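Local coordinates for protein HAT1-interacting factor 1 (Saccharomyces cerevisiae, PDB 4NQ0) that chaperones histones H3 and H4 as a component of the nuclear HAT-B acetyltransferase complex and takes part in chromatin assembly and telomere silencing, at residues F38-D50 with L189-D201. Residues are numbered along the deposited sequence; the frame is centred on the assembly and turned at random.
Sequences FLEAAKRCQQTLD and LRKSGFHIYFEND
Gln46 and Asp50, one turn apart on helix 38-51, face segment 189-201: Gln46 CA lies 5.5 Å from Phe194 CA and Asp50 CA 5.2 Å from Ser192 CA, and the backbones diverge toward the end of the 3-10 turn 194-198, where the CA atoms of Ala42 and Phe198 are 8.7 Å apart. Asp50 carries the polar part: its OD1 accepts a hydrogen bond from the backbone N-H of Phe194 (OD1 to N 3.0 Å, 162°), on the syn side of the carboxylate, and lies at the edge of the same residue's ring. Gln46 NE2 donates a hydrogen bond to Asp50 OD2 at 2.6 Å, and a water on OD2 also meets His195 N and ND1; together these should fix the carboxylate's rotation. The Phe194 ring is sandwiched. Leu49 CB sits over the centre of one face, a CH-pi contact 3.6 Å from the centroid, and the Arg190 CD methylene covers the other. A second water bridges Leu49 O and Lys191 O. Phe198 meets the helix a turn nearer its N-terminus, its CE1 3.6 Å from Ala42 CB and its edge against Lys43 N. Chi1 of 174° sets Gln46 CG against the Phe194 carbonyl, and the bend at chi2 (-107°) brings OE1 to Phe198 CE2, amide and ring planes perpendicular. The contact thus joins the second N-terminal helix to the start of predicted TPR 1, whose loop side, up to Glu199, belongs to the region important for histone binding; helix 61-77 packs against Ala42 and Gln46, and helix 202-218 holds Tyr197 through Asp208 and Gln212.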
loop_
_atom_site.group_PDB
_atom_site.type_symbol
_atom_site.label_atom_id
_atom_site.label_comp_id
_atom_site.label_asym_id
_atom_site.label_seq_id
_atom_site.Cartn_x
_atom_site.Cartn_y
_atom_site.Cartn_z
ATOM N N PHE A 38 15.885 10.800 3.952
ATOM C CA PHE A 38 15.311 9.968 2.888
ATOM C C PHE A 38 16.320 9.493 1.853
ATOM O O PHE A 38 16.327 8.323 1.485
ATOM C CB PHE A 38 14.199 10.728 2.179
ATOM C CG PHE A 38 13.058 11.115 3.079
ATOM C CD1 PHE A 38 12.384 10.150 3.819
ATOM C CD2 PHE A 38 12.644 12.436 3.173
ATOM C CE1 PHE A 38 11.323 10.494 4.648
ATOM C CE2 PHE A 38 11.582 12.788 4.003
ATOM C CZ PHE A 38 10.921 11.810 4.738
ATOM N N LEU A 39 17.146 10.405 1.361
ATOM C CA LEU A 39 18.203 10.043 0.433
ATOM C C LEU A 39 19.108 9.004 1.091
ATOM O O LEU A 39 19.504 8.023 0.462
ATOM C CB LEU A 39 19.001 11.279 0.026
ATOM C CG LEU A 39 20.247 11.083 -0.845
ATOM C CD1 LEU A 39 19.902 10.418 -2.171
ATOM C CD2 LEU A 39 20.943 12.423 -1.067
ATOM N N GLU A 40 19.387 9.214 2.372
ATOM C CA GLU A 40 20.304 8.378 3.123
ATOM C C GLU A 40 19.742 6.972 3.390
ATOM O O GLU A 40 20.468 5.990 3.300
ATOM C CB GLU A 40 20.681 9.065 4.435
ATOM C CG GLU A 40 21.488 10.370 4.262
ATOM C CD GLU A 40 20.628 11.650 4.183
ATOM O OE1 GLU A 40 19.385 11.577 3.973
ATOM O OE2 GLU A 40 21.219 12.749 4.330
ATOM N N ALA A 41 18.452 6.888 3.713
ATOM C CA ALA A 41 17.770 5.593 3.896
ATOM C C ALA A 41 17.688 4.836 2.568
ATOM O O ALA A 41 17.923 3.630 2.519
ATOM C CB ALA A 41 16.378 5.797 4.487
ATOM N N ALA A 42 17.380 5.558 1.492
ATOM C CA ALA A 42 17.322 4.967 0.155
ATOM C C ALA A 42 18.685 4.425 -0.298
ATOM O O ALA A 42 18.788 3.271 -0.759
ATOM C CB ALA A 42 16.798 5.982 -0.844
ATOM N N LYS A 43 19.726 5.250 -0.172
ATOM C CA LYS A 43 21.077 4.824 -0.535
ATOM C C LYS A 43 21.465 3.588 0.244
ATOM O O LYS A 43 22.077 2.678 -0.288
ATOM C CB LYS A 43 22.119 5.923 -0.291
ATOM C CG LYS A 43 22.117 7.015 -1.349
ATOM C CD LYS A 43 23.457 7.766 -1.450
ATOM C CE LYS A 43 23.528 9.013 -0.556
ATOM N NZ LYS A 43 24.177 10.188 -1.257
ATOM N N ARG A 44 21.113 3.575 1.516
ATOM C CA ARG A 44 21.432 2.453 2.382
ATOM C C ARG A 44 20.814 1.158 1.852
ATOM O O ARG A 44 21.457 0.101 1.855
ATOM C CB ARG A 44 20.895 2.726 3.782
ATOM C CG ARG A 44 21.532 1.892 4.836
ATOM C CD ARG A 44 22.715 2.620 5.409
ATOM N NE ARG A 44 23.564 1.709 6.152
ATOM C CZ ARG A 44 24.680 2.066 6.767
ATOM N NH1 ARG A 44 25.088 3.332 6.750
ATOM N NH2 ARG A 44 25.389 1.151 7.411
ATOM N N CYS A 45 19.555 1.246 1.424
ATOM C CA CYS A 45 18.835 0.098 0.860
ATOM C C CYS A 45 19.444 -0.289 -0.474
ATOM O O CYS A 45 19.713 -1.452 -0.717
ATOM C CB CYS A 45 17.345 0.419 0.652
ATOM S SG CYS A 45 16.407 0.634 2.181
ATOM N N GLN A 46 19.649 0.705 -1.338
ATOM C CA GLN A 46 20.199 0.465 -2.669
ATOM C C GLN A 46 21.551 -0.260 -2.617
ATOM O O GLN A 46 21.745 -1.267 -3.286
ATOM C CB GLN A 46 20.343 1.786 -3.433
ATOM C CG GLN A 46 21.044 1.665 -4.776
ATOM C CD GLN A 46 22.446 2.237 -4.746
ATOM O OE1 GLN A 46 22.656 3.344 -4.239
ATOM N NE2 GLN A 46 23.420 1.494 -5.301
ATOM N N GLN A 47 22.473 0.258 -1.811
ATOM C CA GLN A 47 23.815 -0.319 -1.721
ATOM C C GLN A 47 23.784 -1.703 -1.082
ATOM O O GLN A 47 24.532 -2.583 -1.476
ATOM C CB GLN A 47 24.744 0.600 -0.937
ATOM C CG GLN A 47 24.986 1.941 -1.621
ATOM C CD GLN A 47 25.596 2.947 -0.689
ATOM O OE1 GLN A 47 26.187 2.584 0.328
ATOM N NE2 GLN A 47 25.451 4.221 -1.014
ATOM N N THR A 48 22.919 -1.902 -0.095
ATOM C CA THR A 48 22.766 -3.232 0.491
ATOM C C THR A 48 22.241 -4.189 -0.581
ATOM O O THR A 48 22.786 -5.280 -0.743
ATOM C CB THR A 48 21.844 -3.224 1.739
ATOM O OG1 THR A 48 22.337 -2.267 2.688
ATOM C CG2 THR A 48 21.797 -4.603 2.393
ATOM N N LEU A 49 21.222 -3.764 -1.339
ATOM C CA LEU A 49 20.636 -4.628 -2.364
ATOM C C LEU A 49 21.667 -4.972 -3.464
ATOM O O LEU A 49 21.714 -6.108 -3.905
ATOM C CB LEU A 49 19.340 -4.037 -2.964
ATOM C CG LEU A 49 18.063 -4.150 -2.103
ATOM C CD1 LEU A 49 16.931 -3.279 -2.608
ATOM C CD2 LEU A 49 17.586 -5.595 -1.968
ATOM N N ASP A 50 22.490 -4.002 -3.876
ATOM C CA ASP A 50 23.462 -4.217 -4.955
ATOM C C ASP A 50 24.544 -5.210 -4.550
ATOM O O ASP A 50 25.106 -5.879 -5.399
ATOM C CB ASP A 50 24.150 -2.907 -5.382
ATOM C CG ASP A 50 23.351 -2.106 -6.410
ATOM O OD1 ASP A 50 22.591 -2.689 -7.214
ATOM O OD2 ASP A 50 23.507 -0.873 -6.434
ATOM N N LEU A 189 12.409 -10.697 -9.825
ATOM C CA LEU A 189 13.055 -9.842 -8.829
ATOM C C LEU A 189 14.336 -9.237 -9.386
ATOM O O LEU A 189 15.137 -9.946 -9.990
ATOM C CB LEU A 189 13.411 -10.698 -7.605
ATOM C CG LEU A 189 13.895 -10.035 -6.304
ATOM C CD1 LEU A 189 12.831 -9.133 -5.711
ATOM C CD2 LEU A 189 14.294 -11.109 -5.303
ATOM N N ARG A 190 14.531 -7.934 -9.200
ATOM C CA ARG A 190 15.790 -7.294 -9.603
ATOM C C ARG A 190 16.920 -7.823 -8.740
ATOM O O ARG A 190 16.771 -7.951 -7.529
ATOM C CB ARG A 190 15.722 -5.777 -9.471
ATOM C CG ARG A 190 17.027 -5.085 -9.851
ATOM C CD ARG A 190 16.869 -3.576 -9.960
ATOM N NE ARG A 190 16.041 -3.219 -11.104
ATOM C CZ ARG A 190 16.441 -3.248 -12.379
ATOM N NH1 ARG A 190 17.687 -3.597 -12.715
ATOM N NH2 ARG A 190 15.583 -2.921 -13.333
ATOM N N LYS A 191 18.035 -8.164 -9.383
ATOM C CA LYS A 191 19.209 -8.690 -8.695
ATOM C C LYS A 191 20.344 -7.664 -8.636
ATOM O O LYS A 191 21.191 -7.751 -7.755
ATOM C CB LYS A 191 19.703 -9.977 -9.363
ATOM C CG LYS A 191 18.691 -11.119 -9.373
ATOM C CD LYS A 191 18.420 -11.672 -7.980
ATOM C CE LYS A 191 17.561 -12.956 -8.043
ATOM N NZ LYS A 191 17.507 -13.744 -6.754
ATOM N N SER A 192 20.360 -6.698 -9.554
ATOM C CA SER A 192 21.400 -5.675 -9.551
ATOM C C SER A 192 20.960 -4.409 -10.268
ATOM O O SER A 192 19.874 -4.351 -10.852
ATOM C CB SER A 192 22.700 -6.233 -10.168
ATOM O OG SER A 192 22.515 -6.621 -11.519
ATOM N N GLY A 193 21.800 -3.384 -10.199
ATOM C CA GLY A 193 21.503 -2.092 -10.816
ATOM C C GLY A 193 20.445 -1.270 -10.098
ATOM O O GLY A 193 19.723 -0.500 -10.730
ATOM N N PHE A 194 20.377 -1.396 -8.773
ATOM C CA PHE A 194 19.386 -0.660 -7.965
ATOM C C PHE A 194 19.564 0.856 -7.937
ATOM O O PHE A 194 18.682 1.559 -7.458
ATOM C CB PHE A 194 19.336 -1.196 -6.531
ATOM C CG PHE A 194 18.716 -2.558 -6.424
ATOM C CD1 PHE A 194 17.355 -2.697 -6.202
ATOM C CD2 PHE A 194 19.486 -3.698 -6.577
ATOM C CE1 PHE A 194 16.779 -3.937 -6.113
ATOM C CE2 PHE A 194 18.910 -4.961 -6.480
ATOM C CZ PHE A 194 17.554 -5.074 -6.249
ATOM N N HIS A 195 20.692 1.353 -8.448
ATOM C CA HIS A 195 20.888 2.784 -8.628
ATOM C C HIS A 195 19.866 3.378 -9.610
ATOM O O HIS A 195 19.651 4.582 -9.624
ATOM C CB HIS A 195 22.318 3.086 -9.114
ATOM C CG HIS A 195 22.512 2.916 -10.596
ATOM N ND1 HIS A 195 22.987 1.751 -11.165
ATOM C CD2 HIS A 195 22.286 3.770 -11.625
ATOM C CE1 HIS A 195 23.048 1.897 -12.481
ATOM N NE2 HIS A 195 22.622 3.111 -12.786
ATOM N N ILE A 196 19.265 2.526 -10.442
ATOM C CA ILE A 196 18.249 2.946 -11.418
ATOM C C ILE A 196 17.059 3.655 -10.760
ATOM O O ILE A 196 16.428 4.508 -11.384
ATOM C CB ILE A 196 17.734 1.731 -12.256
ATOM C CG1 ILE A 196 16.941 2.205 -13.481
ATOM C CG2 ILE A 196 16.879 0.800 -11.406
ATOM N N TYR A 197 16.781 3.330 -9.497
ATOM C CA TYR A 197 15.624 3.890 -8.785
ATOM C C TYR A 197 15.836 5.311 -8.250
ATOM O O TYR A 197 14.914 5.908 -7.684
ATOM C CB TYR A 197 15.177 2.939 -7.670
ATOM C CG TYR A 197 14.745 1.580 -8.196
ATOM C CD1 TYR A 197 13.670 1.465 -9.064
ATOM C CD2 TYR A 197 15.409 0.422 -7.830
ATOM C CE1 TYR A 197 13.277 0.238 -9.572
ATOM C CE2 TYR A 197 15.019 -0.816 -8.321
ATOM C CZ TYR A 197 13.949 -0.904 -9.183
ATOM O OH TYR A 197 13.546 -2.114 -9.682
ATOM N N PHE A 198 17.033 5.861 -8.446
ATOM C CA PHE A 198 17.264 7.293 -8.213
ATOM C C PHE A 198 17.084 8.112 -9.497
ATOM O O PHE A 198 17.116 9.339 -9.460
ATOM C CB PHE A 198 18.660 7.522 -7.626
ATOM C CG PHE A 198 18.830 6.961 -6.239
ATOM C CD1 PHE A 198 18.216 7.566 -5.153
ATOM C CD2 PHE A 198 19.593 5.828 -6.017
ATOM C CE1 PHE A 198 18.374 7.048 -3.869
ATOM C CE2 PHE A 198 19.744 5.308 -4.737
ATOM C CZ PHE A 198 19.144 5.914 -3.670
ATOM N N GLU A 199 16.867 7.429 -10.619
ATOM C CA GLU A 199 16.832 8.073 -11.935
ATOM C C GLU A 199 15.400 8.227 -12.421
ATOM O O GLU A 199 14.511 7.479 -12.009
ATOM C CB GLU A 199 17.587 7.242 -12.984
ATOM C CG GLU A 199 18.783 6.428 -12.484
ATOM C CD GLU A 199 20.104 7.154 -12.590
ATOM O OE1 GLU A 199 21.110 6.467 -12.861
ATOM O OE2 GLU A 199 20.141 8.392 -12.405
ATOM N N ASN A 200 15.195 9.181 -13.327
ATOM C CA ASN A 200 13.917 9.360 -14.016
ATOM C C ASN A 200 12.744 9.561 -13.048
ATOM O O ASN A 200 12.814 10.411 -12.154
ATOM C CB ASN A 200 13.668 8.180 -14.962
ATOM C CG ASN A 200 14.875 7.846 -15.797
ATOM O OD1 ASN A 200 15.332 8.653 -16.612
ATOM N ND2 ASN A 200 15.411 6.648 -15.599
ATOM N N ASP A 201 11.678 8.781 -13.207
ATOM C CA ASP A 201 10.438 9.015 -12.481
ATOM C C ASP A 201 10.467 8.266 -11.154
ATOM O O ASP A 201 10.357 7.045 -11.123
ATOM C CB ASP A 201 9.254 8.566 -13.345
ATOM C CG ASP A 201 7.920 8.886 -12.721
ATOM O OD1 ASP A 201 7.717 8.567 -11.534
ATOM O OD2 ASP A 201 7.060 9.451 -13.428
HETATM O O HOH W 1 20.191 -7.934 -5.135
HETATM O O HOH W 2 23.410 0.142 -8.896
#